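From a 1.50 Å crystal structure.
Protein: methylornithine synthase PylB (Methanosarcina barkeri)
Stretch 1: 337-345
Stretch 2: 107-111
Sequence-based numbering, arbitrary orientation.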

ATOM      1  N   LYS A 337      -7.654   2.145 -18.528  1.00 20.27           N
ATOM      2  CA  LYS A 337      -7.141   3.530 -18.828  1.00 21.81           C
ATOM      3  C   LYS A 337      -6.889   4.302 -17.541  1.00 21.07           C
ATOM      4  O   LYS A 337      -7.640   4.145 -16.593  1.00 20.99           O
ATOM      5  CB  LYS A 337      -8.190   4.282 -19.709  1.00 26.77           C
ATOM      6  CG  LYS A 337      -7.897   5.694 -20.179  1.00 38.30           C
ATOM      7  CD  LYS A 337      -9.066   6.228 -21.029  1.00 43.13           C
ATOM      8  CE  LYS A 337      -8.874   7.711 -21.447  1.00 38.33           C
ATOM      9  NZ  LYS A 337      -7.496   7.982 -21.955  1.00 51.92           N
ATOM     10  N   PRO A 338      -5.884   5.169 -17.515  1.00 20.20           N
ATOM     11  CA  PRO A 338      -5.826   6.015 -16.345  1.00 18.75           C
ATOM     12  C   PRO A 338      -7.054   6.850 -16.142  1.00 19.93           C
ATOM     13  O   PRO A 338      -7.627   7.381 -17.117  1.00 20.74           O
ATOM     14  CB  PRO A 338      -4.553   6.850 -16.557  1.00 21.15           C
ATOM     15  CG  PRO A 338      -3.734   6.083 -17.522  1.00 23.13           C
ATOM     16  CD  PRO A 338      -4.757   5.395 -18.431  1.00 21.17           C
ATOM     17  N   ALA A 339      -7.444   7.003 -14.851  1.00 17.12           N
ATOM     18  CA  ALA A 339      -8.557   7.852 -14.457  1.00 18.76           C
ATOM     19  C   ALA A 339      -8.290   9.361 -14.653  1.00 17.39           C
ATOM     20  O   ALA A 339      -7.130   9.834 -14.726  1.00 19.25           O
ATOM     21  CB  ALA A 339      -8.903   7.589 -12.987  1.00 21.41           C
ATOM     22  N   ARG A 340      -9.391  10.143 -14.627  1.00 20.64           N
ATOM     23  CA  ARG A 340      -9.254  11.605 -14.608  1.00 19.13           C
ATOM     24  C   ARG A 340      -8.817  12.033 -13.187  1.00 20.91           C
ATOM     25  O   ARG A 340      -9.198  11.392 -12.189  1.00 19.12           O
ATOM     26  CB  ARG A 340     -10.593  12.266 -14.830  1.00 21.22           C
ATOM     27  CG  ARG A 340     -11.079  12.195 -16.291  1.00 25.33           C
ATOM     28  CD  ARG A 340     -12.239  13.167 -16.422  1.00 25.58           C
ATOM     29  NE  ARG A 340     -12.821  13.013 -17.754  1.00 28.48           N
ATOM     30  CZ  ARG A 340     -13.742  13.827 -18.221  1.00 26.92           C
ATOM     31  NH1 ARG A 340     -14.135  14.864 -17.467  1.00 29.58           N
ATOM     32  NH2 ARG A 340     -14.225  13.600 -19.443  1.00 27.90           N
ATOM     33  N   GLN A 341      -8.058  13.110 -13.126  1.00 19.28           N
ATOM     34  CA  GLN A 341      -7.640  13.638 -11.835  1.00 17.73           C
ATOM     35  C   GLN A 341      -8.805  14.023 -10.959  1.00 17.83           C
ATOM     36  O   GLN A 341      -8.741  13.796  -9.755  1.00 19.10           O
ATOM     37  CB  GLN A 341      -6.722  14.838 -12.062  1.00 22.25           C
ATOM     38  CG  GLN A 341      -5.993  15.192 -10.688  1.00 26.46           C
ATOM     39  CD  GLN A 341      -4.970  14.111 -10.171  1.00 24.53           C
ATOM     40  OE1 GLN A 341      -4.475  13.318 -10.978  1.00 27.73           O
ATOM     41  NE2 GLN A 341      -4.636  14.075  -8.848  1.00 19.79           N
ATOM     42  N   ALA A 342      -9.895  14.565 -11.521  1.00 21.57           N
ATOM     43  CA  ALA A 342     -10.981  15.006 -10.686  1.00 25.11           C
ATOM     44  C   ALA A 342     -11.646  13.830  -9.979  1.00 24.30           C
ATOM     45  O   ALA A 342     -12.202  13.985  -8.844  1.00 26.41           O
ATOM     46  CB  ALA A 342     -12.031  15.753 -11.525  1.00 27.36           C
ATOM     47  N   ASP A 343     -11.620  12.665 -10.625  1.00 22.86           N
ATOM     48  CA  ASP A 343     -12.196  11.449 -10.017  1.00 23.11           C
ATOM     49  C   ASP A 343     -11.400  10.986  -8.839  1.00 22.80           C
ATOM     50  O   ASP A 343     -11.962  10.537  -7.879  1.00 23.30           O
ATOM     51  CB  ASP A 343     -12.397  10.375 -11.040  1.00 29.28           C
ATOM     52  CG  ASP A 343     -13.533  10.784 -12.035  1.00 47.42           C
ATOM     53  OD1 ASP A 343     -14.433  11.617 -11.646  1.00 48.19           O
ATOM     54  OD2 ASP A 343     -13.520  10.311 -13.184  1.00 51.38           O
ATOM     55  N   PHE A 344     -10.075  11.153  -8.925  1.00 19.05           N
ATOM     56  CA  PHE A 344      -9.224  10.876  -7.773  1.00 17.41           C
ATOM     57  C   PHE A 344      -9.461  11.925  -6.668  1.00 18.72           C
ATOM     58  O   PHE A 344      -9.593  11.563  -5.486  1.00 20.55           O
ATOM     59  CB  PHE A 344      -7.727  10.857  -8.169  1.00 16.64           C
ATOM     60  CG  PHE A 344      -6.896  10.373  -7.029  1.00 15.65           C
ATOM     61  CD1 PHE A 344      -6.026  11.223  -6.344  1.00 17.10           C
ATOM     62  CD2 PHE A 344      -6.985   9.029  -6.575  1.00 16.65           C
ATOM     63  CE1 PHE A 344      -5.317  10.821  -5.222  1.00 19.85           C
ATOM     64  CE2 PHE A 344      -6.228   8.598  -5.480  1.00 17.86           C
ATOM     65  CZ  PHE A 344      -5.407   9.517  -4.790  1.00 15.99           C
ATOM     66  N   GLU A 345      -9.481  13.206  -7.016  1.00 20.29           N
ATOM     67  CA  GLU A 345      -9.625  14.298  -6.028  1.00 22.90           C
ATOM     68  C   GLU A 345     -10.946  14.144  -5.272  1.00 23.78           C
ATOM     69  O   GLU A 345     -11.052  14.573  -4.146  1.00 25.55           O
ATOM     70  CB  GLU A 345      -9.539  15.689  -6.760  1.00 29.65           C
ATOM     71  CG  GLU A 345      -8.291  15.921  -7.629  1.00 43.22           C
ATOM     72  CD  GLU A 345      -7.103  16.634  -6.946  1.00 73.97           C
ATOM     73  OE1 GLU A 345      -7.366  17.357  -5.950  1.00 79.79           O
ATOM     74  OE2 GLU A 345      -5.906  16.507  -7.408  1.00 50.10           O
TER
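Stretch 2 (107-111) GFHMV

Two hydrogen bonds, both made by His109, fix stretch 2 against stretch 1. In the shorter, His109 NE2 donates to Ala339 O at 2.7 Å, with an N-H...O angle of 169°; the carbonyl lies at the edge of the imidazole, near its plane, where a ring nitrogen can direct its proton. Because NE2 is the donor here and ND1 is hydrogen-bonded elsewhere in the structure, both ring nitrogens are satisfied. The second bond runs the other way: Gln341 NE2 donates to His109 O at 3.0 Å, almost straight at 170°. The same amide also donates to Glu345 OE2, 3.1 Å from Gln341 NE2, so a single NH2 group links the backbone of stretch 2 to a carboxylate one turn along the helix. A primary amide, with two protons to give, suits this double role. Gln341 CB points sideways, but chi1 in t and chi2 in p bring the end of the side chain nearer to stretch 2, with Gln341 OE1 3.3 Å from His109 CD2.

Stretch 1 leaves a strand at Pro338, passes through Ala339 and the N-cap residue Arg340, and enters a helix at Gln341; Glu345 N donates to Gln341 O at 2.9 Å, a regular helical bond. Stretch 2 is loop through His109 and becomes strand at Met110. Both chains advance in broadly the same sense: Pro338 CA lies 8.1 Å from Gly107 CA, and Gln341 CA lies 6.2 Å from His109 CA. The bonds between them all involve a side chain, so this is not sheet pairing. Gly107, with phi/psi of 113/5, adopts a conformation in which a CB would be jammed against the preceding carbonyl oxygen, and glycine avoids that conflict.

Around the polar centre lies apolar packing. The CA-to-CB bond of His109 points toward stretch 1, with chi1 in m, and this residue has the largest covered area of any here. Pro338 CB lies at the edge of the imidazole, 4.3 Å from His109 CE1, and Ala339 CB is 4.0 Å from His109 NE2. Further along, the CA-to-CB bond of Phe344 points toward stretch 2, and the residue is buried. His109 CB sits over one face of its ring in a CH-pi contact, 4.2 Å from the centroid of the Phe344 ring, while Met110 SD approaches the edge, 3.7 Å from Phe344 CZ. A flat aromatic ring can thus receive a methylene on its face and a polarizable sulfur at its edge. Phe108 CB points away from stretch 1, and at the C-terminal end Val111 is out of reach.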

ATOM      1  N   GLY A 107       1.658  11.894 -15.414  1.00 18.46           N
ATOM      2  CA  GLY A 107       0.385  11.195 -15.440  1.00 18.06           C
ATOM      3  C   GLY A 107       0.043  10.571 -14.117  1.00 18.11           C
ATOM      4  O   GLY A 107      -0.996   9.847 -14.004  1.00 19.51           O
ATOM      5  N   PHE A 108       0.865  10.808 -13.063  1.00 15.35           N
ATOM      6  CA  PHE A 108       0.491  10.291 -11.728  1.00 13.54           C
ATOM      7  C   PHE A 108      -0.672  11.061 -11.070  1.00 14.36           C
ATOM      8  O   PHE A 108      -0.863  12.254 -11.244  1.00 17.43           O
ATOM      9  CB  PHE A 108       1.694  10.374 -10.753  1.00 13.50           C
ATOM     10  CG  PHE A 108       2.807   9.459 -11.153  1.00 15.33           C
ATOM     11  CD1 PHE A 108       2.667   8.090 -10.886  1.00 16.71           C
ATOM     12  CD2 PHE A 108       3.990   9.968 -11.748  1.00 17.05           C
ATOM     13  CE1 PHE A 108       3.691   7.214 -11.184  1.00 17.20           C
ATOM     14  CE2 PHE A 108       5.013   9.079 -12.084  1.00 17.09           C
ATOM     15  CZ  PHE A 108       4.865   7.713 -11.791  1.00 16.52           C
ATOM     16  N   HIS A 109      -1.500  10.295 -10.348  1.00 12.02           N
ATOM     17  CA  HIS A 109      -2.559  10.882  -9.511  1.00 12.91           C
ATOM     18  C   HIS A 109      -2.132  11.254  -8.122  1.00 12.30           C
ATOM     19  O   HIS A 109      -2.727  12.154  -7.520  1.00 13.77           O
ATOM     20  CB  HIS A 109      -3.773   9.914  -9.386  1.00 14.03           C
ATOM     21  CG  HIS A 109      -4.350   9.562 -10.707  1.00 15.61           C
ATOM     22  ND1 HIS A 109      -3.943   8.452 -11.390  1.00 15.85           N
ATOM     23  CD2 HIS A 109      -5.269  10.206 -11.498  1.00 18.55           C
ATOM     24  CE1 HIS A 109      -4.555   8.421 -12.588  1.00 19.12           C
ATOM     25  NE2 HIS A 109      -5.375   9.489 -12.652  1.00 19.34           N
ATOM     26  N   MET A 110      -1.027  10.668  -7.643  1.00 11.61           N
ATOM     27  CA  MET A 110      -0.602  10.868  -6.270  1.00 11.54           C
ATOM     28  C   MET A 110       0.853  10.458  -6.218  1.00 11.15           C
ATOM     29  O   MET A 110       1.326   9.642  -7.072  1.00 12.62           O
ATOM     30  CB  MET A 110      -1.442   9.991  -5.335  1.00 12.44           C
ATOM     31  CG  MET A 110      -1.058  10.235  -3.814  1.00 14.45           C
ATOM     32  SD  MET A 110      -2.403   9.773  -2.684  1.00 18.00           S
ATOM     33  CE  MET A 110      -2.500   8.048  -3.073  1.00 21.26           C
ATOM     34  N   VAL A 111       1.600  11.004  -5.256  1.00 12.52           N
ATOM     35  CA  VAL A 111       2.973  10.532  -4.947  1.00 12.64           C
ATOM     36  C   VAL A 111       3.014  10.094  -3.497  1.00 11.97           C
ATOM     37  O   VAL A 111       2.419  10.772  -2.648  1.00 13.69           O
ATOM     38  CB  VAL A 111       4.010  11.623  -5.237  1.00 15.76           C
ATOM     39  CG1 VAL A 111       4.048  11.973  -6.687  1.00 21.25           C
ATOM     40  CG2 VAL A 111       3.803  12.877  -4.404  1.00 18.57           C
TER